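Local atomic coordinates of putative phosphoglycolate phosphatase (Lactobacillus delbrueckii, PDB entry 2HI0), a protein that probably hydrolyses 2-phosphoglycolate to glycolate and inorganic phosphate, as a hydrolase of the haloacid dehalogenase superfamily. Residues 9-14 / 129-134; 188-193 / 210-215. All coordinates share one frame; numbering follows the deposited sequence.

Contact 1: 9-14 / 129-134. With NA (sodium ion), chain C.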
ATOM      1  N   PHE A   9       4.653   7.930   3.035  1.00 10.17           N
ATOM      2  CA  PHE A   9       3.300   7.398   2.938  1.00 10.21           C
ATOM      3  C   PHE A   9       3.256   6.149   2.047  1.00 10.84           C
ATOM      4  O   PHE A   9       3.872   6.086   0.968  1.00 10.80           O
ATOM      5  CB  PHE A   9       2.352   8.394   2.276  1.00  9.74           C
ATOM      6  CG  PHE A   9       2.182   9.680   3.034  1.00  9.84           C
ATOM      7  CD1 PHE A   9       3.125  10.682   2.950  1.00 11.68           C
ATOM      8  CD2 PHE A   9       1.114   9.847   3.881  1.00  8.50           C
ATOM      9  CE1 PHE A   9       2.961  11.854   3.649  1.00  8.75           C
ATOM     10  CE2 PHE A   9       0.953  11.050   4.567  1.00 12.10           C
ATOM     11  CZ  PHE A   9       1.885  12.020   4.454  1.00 11.29           C
ATOM     12  N   ASP A  10       2.481   5.183   2.490  1.00 10.47           N
ATOM     13  CA  ASP A  10       1.953   4.148   1.561  1.00 10.61           C
ATOM     14  C   ASP A  10       0.916   4.821   0.622  1.00 10.93           C
ATOM     15  O   ASP A  10       0.467   5.951   0.867  1.00 11.66           O
ATOM     16  CB  ASP A  10       1.286   3.031   2.346  1.00 14.42           C
ATOM     17  CG  ASP A  10       0.950   1.827   1.482  1.00 17.59           C
ATOM     18  OD1 ASP A  10       1.646   1.525   0.486  1.00 17.44           O
ATOM     19  OD2 ASP A  10      -0.065   1.196   1.805  1.00 29.49           O
HETATM   20  N   MSE A  11       0.594   4.186  -0.498  1.00  9.72           N
HETATM   21  CA  MSE A  11      -0.331   4.740  -1.482  1.00 11.74           C
HETATM   22  C   MSE A  11      -1.750   4.178  -1.286  1.00 11.85           C
HETATM   23  O   MSE A  11      -2.668   4.948  -0.926  1.00 10.32           O
HETATM   24  CB  MSE A  11       0.174   4.490  -2.906  1.00 12.36           C
HETATM   25  CG  MSE A  11      -0.796   4.897  -3.956  1.00 11.02           C
HETATM   26 SE   MSE A  11       0.042   5.057  -5.669  0.75 12.11          SE
HETATM   27  CE  MSE A  11       0.818   6.831  -5.639  1.00 17.36           C
ATOM     28  N   ASP A  12      -1.914   2.864  -1.523  1.00 11.11           N
ATOM     29  CA  ASP A  12      -3.233   2.209  -1.480  1.00 12.49           C
ATOM     30  C   ASP A  12      -3.875   2.329  -0.116  1.00 10.91           C
ATOM     31  O   ASP A  12      -3.235   2.005   0.879  1.00 12.67           O
ATOM     32  CB  ASP A  12      -3.134   0.716  -1.811  1.00 13.73           C
ATOM     33  CG  ASP A  12      -2.802   0.441  -3.228  1.00 20.04           C
ATOM     34  OD1 ASP A  12      -3.569   0.778  -4.126  1.00 16.92           O
ATOM     35  OD2 ASP A  12      -1.743  -0.192  -3.454  1.00 25.65           O
ATOM     36  N   GLY A  13      -5.094   2.856  -0.043  1.00 11.09           N
ATOM     37  CA  GLY A  13      -5.800   2.900   1.248  1.00 11.38           C
ATOM     38  C   GLY A  13      -5.325   3.982   2.193  1.00 11.36           C
ATOM     39  O   GLY A  13      -5.809   4.100   3.311  1.00 12.85           O
ATOM     40  N   THR A  14      -4.360   4.782   1.756  1.00 10.90           N
ATOM     41  CA  THR A  14      -3.699   5.735   2.609  1.00 10.48           C
ATOM     42  C   THR A  14      -3.839   7.101   1.970  1.00 10.60           C
ATOM     43  O   THR A  14      -4.535   7.969   2.489  1.00 13.58           O
ATOM     44  CB  THR A  14      -2.218   5.353   2.881  1.00  9.47           C
ATOM     45  OG1 THR A  14      -2.178   4.013   3.434  1.00 12.56           O
ATOM     46  CG2 THR A  14      -1.604   6.294   3.826  1.00  8.96           C
ATOM     47  N   LEU A 129       8.186  14.976   1.905  1.00  8.37           N
ATOM     48  CA  LEU A 129       7.128  14.015   1.670  1.00  8.18           C
ATOM     49  C   LEU A 129       7.574  12.986   0.642  1.00 10.43           C
ATOM     50  O   LEU A 129       8.194  13.287  -0.336  1.00 10.56           O
ATOM     51  CB  LEU A 129       5.847  14.674   1.188  1.00 10.53           C
ATOM     52  CG  LEU A 129       5.268  15.868   1.967  1.00  8.76           C
ATOM     53  CD1 LEU A 129       4.042  16.436   1.164  1.00 13.74           C
ATOM     54  CD2 LEU A 129       4.889  15.470   3.429  1.00 10.45           C
ATOM     55  N   ALA A 130       7.247  11.732   0.904  1.00  9.20           N
ATOM     56  CA  ALA A 130       7.588  10.588   0.018  1.00 10.40           C
ATOM     57  C   ALA A 130       6.471   9.564  -0.008  1.00  8.82           C
ATOM     58  O   ALA A 130       5.621   9.523   0.883  1.00  8.26           O
ATOM     59  CB  ALA A 130       8.913   9.938   0.457  1.00  8.14           C
ATOM     60  N   VAL A 131       6.468   8.771  -1.076  1.00  9.73           N
ATOM     61  CA  VAL A 131       5.598   7.605  -1.253  1.00  9.67           C
ATOM     62  C   VAL A 131       6.491   6.386  -1.452  1.00 11.63           C
ATOM     63  O   VAL A 131       7.407   6.412  -2.258  1.00 10.07           O
ATOM     64  CB  VAL A 131       4.690   7.726  -2.476  1.00 10.65           C
ATOM     65  CG1 VAL A 131       3.825   6.397  -2.666  1.00 13.78           C
ATOM     66  CG2 VAL A 131       3.845   8.950  -2.396  1.00 14.44           C
ATOM     67  N   VAL A 132       6.245   5.367  -0.656  1.00  8.56           N
ATOM     68  CA  VAL A 132       6.904   4.063  -0.798  1.00  8.73           C
ATOM     69  C   VAL A 132       5.791   3.025  -0.678  1.00  9.22           C
ATOM     70  O   VAL A 132       5.141   2.884   0.366  1.00  8.72           O
ATOM     71  CB  VAL A 132       8.033   3.858   0.225  1.00 12.34           C
ATOM     72  CG1 VAL A 132       8.617   2.430   0.097  1.00 10.66           C
ATOM     73  CG2 VAL A 132       9.108   4.920   0.043  1.00 13.44           C
ATOM     74  N   SER A 133       5.555   2.302  -1.759  1.00  9.31           N
ATOM     75  CA  SER A 133       4.341   1.469  -1.938  1.00  9.60           C
ATOM     76  C   SER A 133       4.707   0.107  -2.571  1.00  9.49           C
ATOM     77  O   SER A 133       5.610   0.015  -3.407  1.00 10.90           O
ATOM     78  CB  SER A 133       3.399   2.238  -2.861  1.00 10.48           C
ATOM     79  OG  SER A 133       2.292   1.482  -3.298  1.00 12.38           O
ATOM     80  N   ASN A 134       3.930  -0.919  -2.230  1.00  9.40           N
ATOM     81  CA  ASN A 134       4.036  -2.244  -2.880  1.00  8.79           C
ATOM     82  C   ASN A 134       3.243  -2.325  -4.180  1.00  9.16           C
ATOM     83  O   ASN A 134       3.327  -3.341  -4.865  1.00 11.19           O
ATOM     84  CB  ASN A 134       3.568  -3.410  -1.948  1.00  8.22           C
ATOM     85  CG  ASN A 134       4.694  -3.905  -1.014  1.00  9.52           C
ATOM     86  OD1 ASN A 134       5.872  -3.584  -1.237  1.00 11.57           O
ATOM     87  ND2 ASN A 134       4.320  -4.647   0.027  1.00  9.81           N
TER
HETATM   88 NA    NA C 240      -1.850   0.103   1.717  1.00 35.31          NA
HETATM   89  O   HOH W   1       0.312   1.111  -1.733  1.00 16.36           O
HETATM   90  O   HOH W   2       2.172  -0.882  -0.070  1.00 23.67           O
HETATM   91  O   HOH W   3      -0.403  -1.608   3.209  1.00 22.48           O

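Contact 2: 188-193 / 210-215. With NA (sodium ion), chain C.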
ATOM      1  N   ILE A 188       3.493   6.224   7.278  1.00  9.37           N
ATOM      2  CA  ILE A 188       2.024   6.346   7.417  1.00  9.23           C
ATOM      3  C   ILE A 188       1.398   5.303   6.505  1.00 11.32           C
ATOM      4  O   ILE A 188       1.667   5.270   5.314  1.00 10.05           O
ATOM      5  CB  ILE A 188       1.523   7.707   7.018  1.00 10.72           C
ATOM      6  CG1 ILE A 188       2.212   8.832   7.828  1.00  9.75           C
ATOM      7  CG2 ILE A 188      -0.030   7.750   7.119  1.00 10.60           C
ATOM      8  CD1 ILE A 188       3.251   9.561   7.011  1.00 12.78           C
ATOM      9  N   GLY A 189       0.547   4.448   7.056  1.00  9.26           N
ATOM     10  CA  GLY A 189      -0.113   3.451   6.190  1.00 11.19           C
ATOM     11  C   GLY A 189      -1.347   2.813   6.820  1.00 10.43           C
ATOM     12  O   GLY A 189      -1.682   3.113   7.962  1.00 10.62           O
ATOM     13  N   ASP A 190      -2.026   1.950   6.063  1.00 12.57           N
ATOM     14  CA  ASP A 190      -3.298   1.390   6.490  1.00 10.19           C
ATOM     15  C   ASP A 190      -3.266  -0.111   6.835  1.00 11.20           C
ATOM     16  O   ASP A 190      -4.314  -0.687   7.091  1.00 11.62           O
ATOM     17  CB  ASP A 190      -4.325   1.596   5.369  1.00 12.25           C
ATOM     18  CG  ASP A 190      -3.958   0.815   4.093  1.00 14.49           C
ATOM     19  OD1 ASP A 190      -2.746   0.727   3.785  1.00 15.43           O
ATOM     20  OD2 ASP A 190      -4.839   0.268   3.387  1.00 12.54           O
ATOM     21  N   SER A 191      -2.088  -0.722   6.841  1.00 14.37           N
ATOM     22  CA  SER A 191      -2.015  -2.162   7.026  1.00 13.39           C
ATOM     23  C   SER A 191      -0.914  -2.607   7.980  1.00 11.58           C
ATOM     24  O   SER A 191      -0.038  -1.827   8.417  1.00 11.93           O
ATOM     25  CB  SER A 191      -1.835  -2.840   5.672  1.00 15.48           C
ATOM     26  OG  SER A 191      -0.464  -2.860   5.290  1.00 17.43           O
ATOM     27  N   GLU A 192      -0.947  -3.911   8.273  1.00 10.41           N
ATOM     28  CA  GLU A 192       0.118  -4.573   9.061  1.00 11.54           C
ATOM     29  C   GLU A 192       1.481  -4.524   8.377  1.00 11.78           C
ATOM     30  O   GLU A 192       2.512  -4.516   9.041  1.00 10.70           O
ATOM     31  CB  GLU A 192      -0.273  -6.026   9.388  1.00 11.46           C
ATOM     32  CG  GLU A 192      -0.165  -7.050   8.257  1.00 10.59           C
ATOM     33  CD  GLU A 192      -1.254  -7.056   7.163  1.00 16.05           C
ATOM     34  OE1 GLU A 192      -2.027  -6.079   7.043  1.00 12.08           O
ATOM     35  OE2 GLU A 192      -1.302  -8.088   6.424  1.00 13.30           O
ATOM     36  N   ILE A 193       1.492  -4.510   7.040  1.00 10.72           N
ATOM     37  CA  ILE A 193       2.752  -4.428   6.274  1.00 10.17           C
ATOM     38  C   ILE A 193       3.420  -3.079   6.550  1.00 10.31           C
ATOM     39  O   ILE A 193       4.654  -3.019   6.623  1.00 10.58           O
ATOM     40  CB  ILE A 193       2.518  -4.647   4.761  1.00 12.03           C
ATOM     41  CG1 ILE A 193       1.860  -6.005   4.529  1.00 12.62           C
ATOM     42  CG2 ILE A 193       3.815  -4.424   3.915  1.00 10.44           C
ATOM     43  CD1 ILE A 193       2.629  -7.122   5.142  1.00 12.87           C
ATOM     44  N   TRP A 210      -8.932   4.547   7.210  1.00 10.99           N
ATOM     45  CA  TRP A 210      -9.773   4.688   6.019  1.00 12.64           C
ATOM     46  C   TRP A 210      -9.292   3.795   4.874  1.00 11.13           C
ATOM     47  O   TRP A 210      -9.804   3.934   3.738  1.00 12.53           O
ATOM     48  CB  TRP A 210      -9.887   6.150   5.578  1.00 14.43           C
ATOM     49  CG  TRP A 210      -8.612   6.841   5.316  1.00 10.21           C
ATOM     50  CD1 TRP A 210      -7.894   6.803   4.169  1.00 12.80           C
ATOM     51  CD2 TRP A 210      -7.928   7.727   6.206  1.00  9.44           C
ATOM     52  NE1 TRP A 210      -6.769   7.579   4.286  1.00 11.31           N
ATOM     53  CE2 TRP A 210      -6.783   8.182   5.524  1.00 10.28           C
ATOM     54  CE3 TRP A 210      -8.142   8.144   7.533  1.00  8.86           C
ATOM     55  CZ2 TRP A 210      -5.880   9.062   6.122  1.00 11.36           C
ATOM     56  CZ3 TRP A 210      -7.311   9.010   8.080  1.00  8.34           C
ATOM     57  CH2 TRP A 210      -6.155   9.461   7.400  1.00 11.01           C
ATOM     58  N   GLY A 211      -8.392   2.863   5.181  1.00 11.06           N
ATOM     59  CA  GLY A 211      -7.842   1.987   4.190  1.00 11.60           C
ATOM     60  C   GLY A 211      -8.335   0.541   4.242  1.00 11.07           C
ATOM     61  O   GLY A 211      -9.526   0.318   4.520  1.00 12.01           O
ATOM     62  N   PHE A 212      -7.438  -0.404   3.961  1.00 11.54           N
ATOM     63  CA  PHE A 212      -7.836  -1.764   3.689  1.00 11.29           C
ATOM     64  C   PHE A 212      -7.996  -2.651   4.933  1.00 12.19           C
ATOM     65  O   PHE A 212      -8.574  -3.757   4.813  1.00 13.72           O
ATOM     66  CB  PHE A 212      -6.882  -2.435   2.718  1.00 12.19           C
ATOM     67  CG  PHE A 212      -6.889  -1.854   1.319  1.00 12.02           C
ATOM     68  CD1 PHE A 212      -7.561  -0.701   0.985  1.00 10.58           C
ATOM     69  CD2 PHE A 212      -6.168  -2.505   0.328  1.00 11.80           C
ATOM     70  CE1 PHE A 212      -7.514  -0.189  -0.301  1.00 12.28           C
ATOM     71  CE2 PHE A 212      -6.119  -2.019  -0.945  1.00 15.79           C
ATOM     72  CZ  PHE A 212      -6.791  -0.881  -1.289  1.00 13.14           C
ATOM     73  N   ARG A 213      -7.489  -2.224   6.112  1.00 10.78           N
ATOM     74  CA  ARG A 213      -7.644  -3.011   7.351  1.00  8.10           C
ATOM     75  C   ARG A 213      -8.490  -2.244   8.357  1.00 10.47           C
ATOM     76  O   ARG A 213      -8.491  -0.992   8.418  1.00  9.98           O
ATOM     77  CB  ARG A 213      -6.286  -3.309   7.963  1.00  8.35           C
ATOM     78  CG  ARG A 213      -5.300  -4.115   7.117  1.00 11.06           C
ATOM     79  CD  ARG A 213      -5.849  -5.459   6.684  1.00 12.84           C
ATOM     80  NE  ARG A 213      -4.837  -6.424   6.276  1.00 10.64           N
ATOM     81  CZ  ARG A 213      -5.113  -7.637   5.769  1.00 16.36           C
ATOM     82  NH1 ARG A 213      -6.376  -8.015   5.545  1.00 16.66           N
ATOM     83  NH2 ARG A 213      -4.110  -8.481   5.491  1.00 11.53           N
ATOM     84  N   SER A 214      -9.180  -3.007   9.185  1.00 10.67           N
ATOM     85  CA  SER A 214     -10.036  -2.507  10.237  1.00 11.22           C
ATOM     86  C   SER A 214      -9.218  -2.059  11.461  1.00 10.39           C
ATOM     87  O   SER A 214      -8.061  -2.449  11.655  1.00 11.13           O
ATOM     88  CB  SER A 214     -11.006  -3.599  10.685  1.00 12.03           C
ATOM     89  OG  SER A 214     -10.353  -4.555  11.515  1.00 13.48           O
ATOM     90  N   VAL A 215      -9.858  -1.276  12.317  1.00 13.23           N
ATOM     91  CA  VAL A 215      -9.210  -0.823  13.533  1.00 11.03           C
ATOM     92  C   VAL A 215      -8.881  -2.004  14.456  1.00 12.06           C
ATOM     93  O   VAL A 215      -7.759  -2.082  14.952  1.00 13.53           O
ATOM     94  CB  VAL A 215     -10.045   0.291  14.226  1.00  9.83           C
ATOM     95  CG1 VAL A 215      -9.552   0.549  15.666  1.00 13.09           C
ATOM     96  CG2 VAL A 215      -9.981   1.553  13.372  1.00 13.08           C
TER
HETATM   97 NA    NA C 240      -1.850   0.103   1.717  1.00 35.31          NA
HETATM   98  O   HOH W   3      -0.403  -1.608   3.209  1.00 22.48           O

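Contact 1: 9-14 / 129-134
The ring of Phe9 turns its edge to strand 128-133: the carbonyl O of Ala130 lies close to the ring plane, 3.4 Å from CD1, and a methyl of Leu129 approaches the same rim, CD2 standing 4.1 Å from CE1. Met119 of helix 115-124 packs on both side chains, while Ile188 and Ile15 touch the ring. The same Ala130 O accepts from Phe9 N (2.8 Å), and Val132 N donates to Phe9 O (3.0 Å), the two bonds of a parallel bridge between Phe9 and Val131. Beyond this bridge the chain leaves the sheet, and Met11, a selenomethionine, touches both CG1 of Val131 and the side chain of Ser133 with its CB.

The carboxylate of Asp10 divides its work. CG lies anti to the backbone N (chi1 -170°); OD2 binds the sodium ion at 2.1 Å, and OD1 faces the end of the neighbouring strand, where it accepts from two waters and forms a salt bridge with Lys165. One water also accepts from Asn134 N at 2.8 Å. The other joins Asp10 OD1 to Asp12 N, Asp12 OD2 and Ser133 OG, the last at 2.6 Å, so water joins polar groups that have no direct hydrogen bond across the segments. Ser133 OG also hydrogen-bonds with Lys135 N. Asp12 adds its carbonyl O to the sodium shell, and its OD1 pairs with Lys135 and Thr18. Two aspartates in a loop following a central parallel strand, beside a metal ion, fit the DxDx(T/V) motif of the HAD fold, in which the first aspartate is typically the nucleophile.

Contact 2: 188-193 / 210-215
Asp190 meets the loop 210-215 just past the end of strand 185-189, at the place where HAD-fold phosphatases typically carry an acidic metal ligand. Its CG sits between the backbone N and the carbonyl carbon (chi1 64°), which sets it between the metal and the loop, and the two carboxylate oxygens have separate tasks. OD1 binds the sodium ion at 2.3 Å, in a shell that Asp10 and Asp12 help complete, whereas OD2 accepts the N-H of Phe212 at 2.7 Å through its anti lone pair. This backbone donor would tend to fix the rotation of the carboxylate and so steady OD1 on the metal. CB of Asp190 lies 3.7 Å from CA of Gly211, where an added CB would point at it and collide, and CB of Phe212 packs against OD2.

Ser191 follows as N-cap of helix 192-200, its OG accepting a weak bond from Ile193 N. The aliphatic part of Arg213 passes beside this turn, with its CB 3.4 Å from Asp190 O and its CG near CB of Ser191.

Glu192, in the first turn of the helix, folds back at chi2 (-76°) and meets the guanidinium in a side-on, two-nitrogen salt bridge, while Phe217 forms a cation-pi contact with Arg213. A leucine in place of Arg213 would probably leave the buried Glu192 carboxylate without its charged mate and weaken the tie between helix and loop. The carboxylate and guanidinium planes are 38° apart, with NE reaching OE1 at 2.9 Å and NH2 reaching OE2 at 3.0 Å.

Overall arrangement
Along the chain contact 1 comes first and contact 2 follows it entirely, yet their centres lie only about 11 Å apart, and both reach the six-stranded parallel sheet at the heart of the HAD fold. Strand 6-9 stands between 128-133 and 185-189, so the two contacts are neighbours across the sheet: the backbone N of Asp10 probably bonds to Ile188 O, and the indole NE1 of Trp210 probably donates to Thr14 O. The loops after these strands gather at one end of the sheet around a single sodium ion, to which contact 1 gives Asp10 and Asp12 and contact 2 gives Asp190. This shared metal site is consistent with the phosphatase active centre expected for the family.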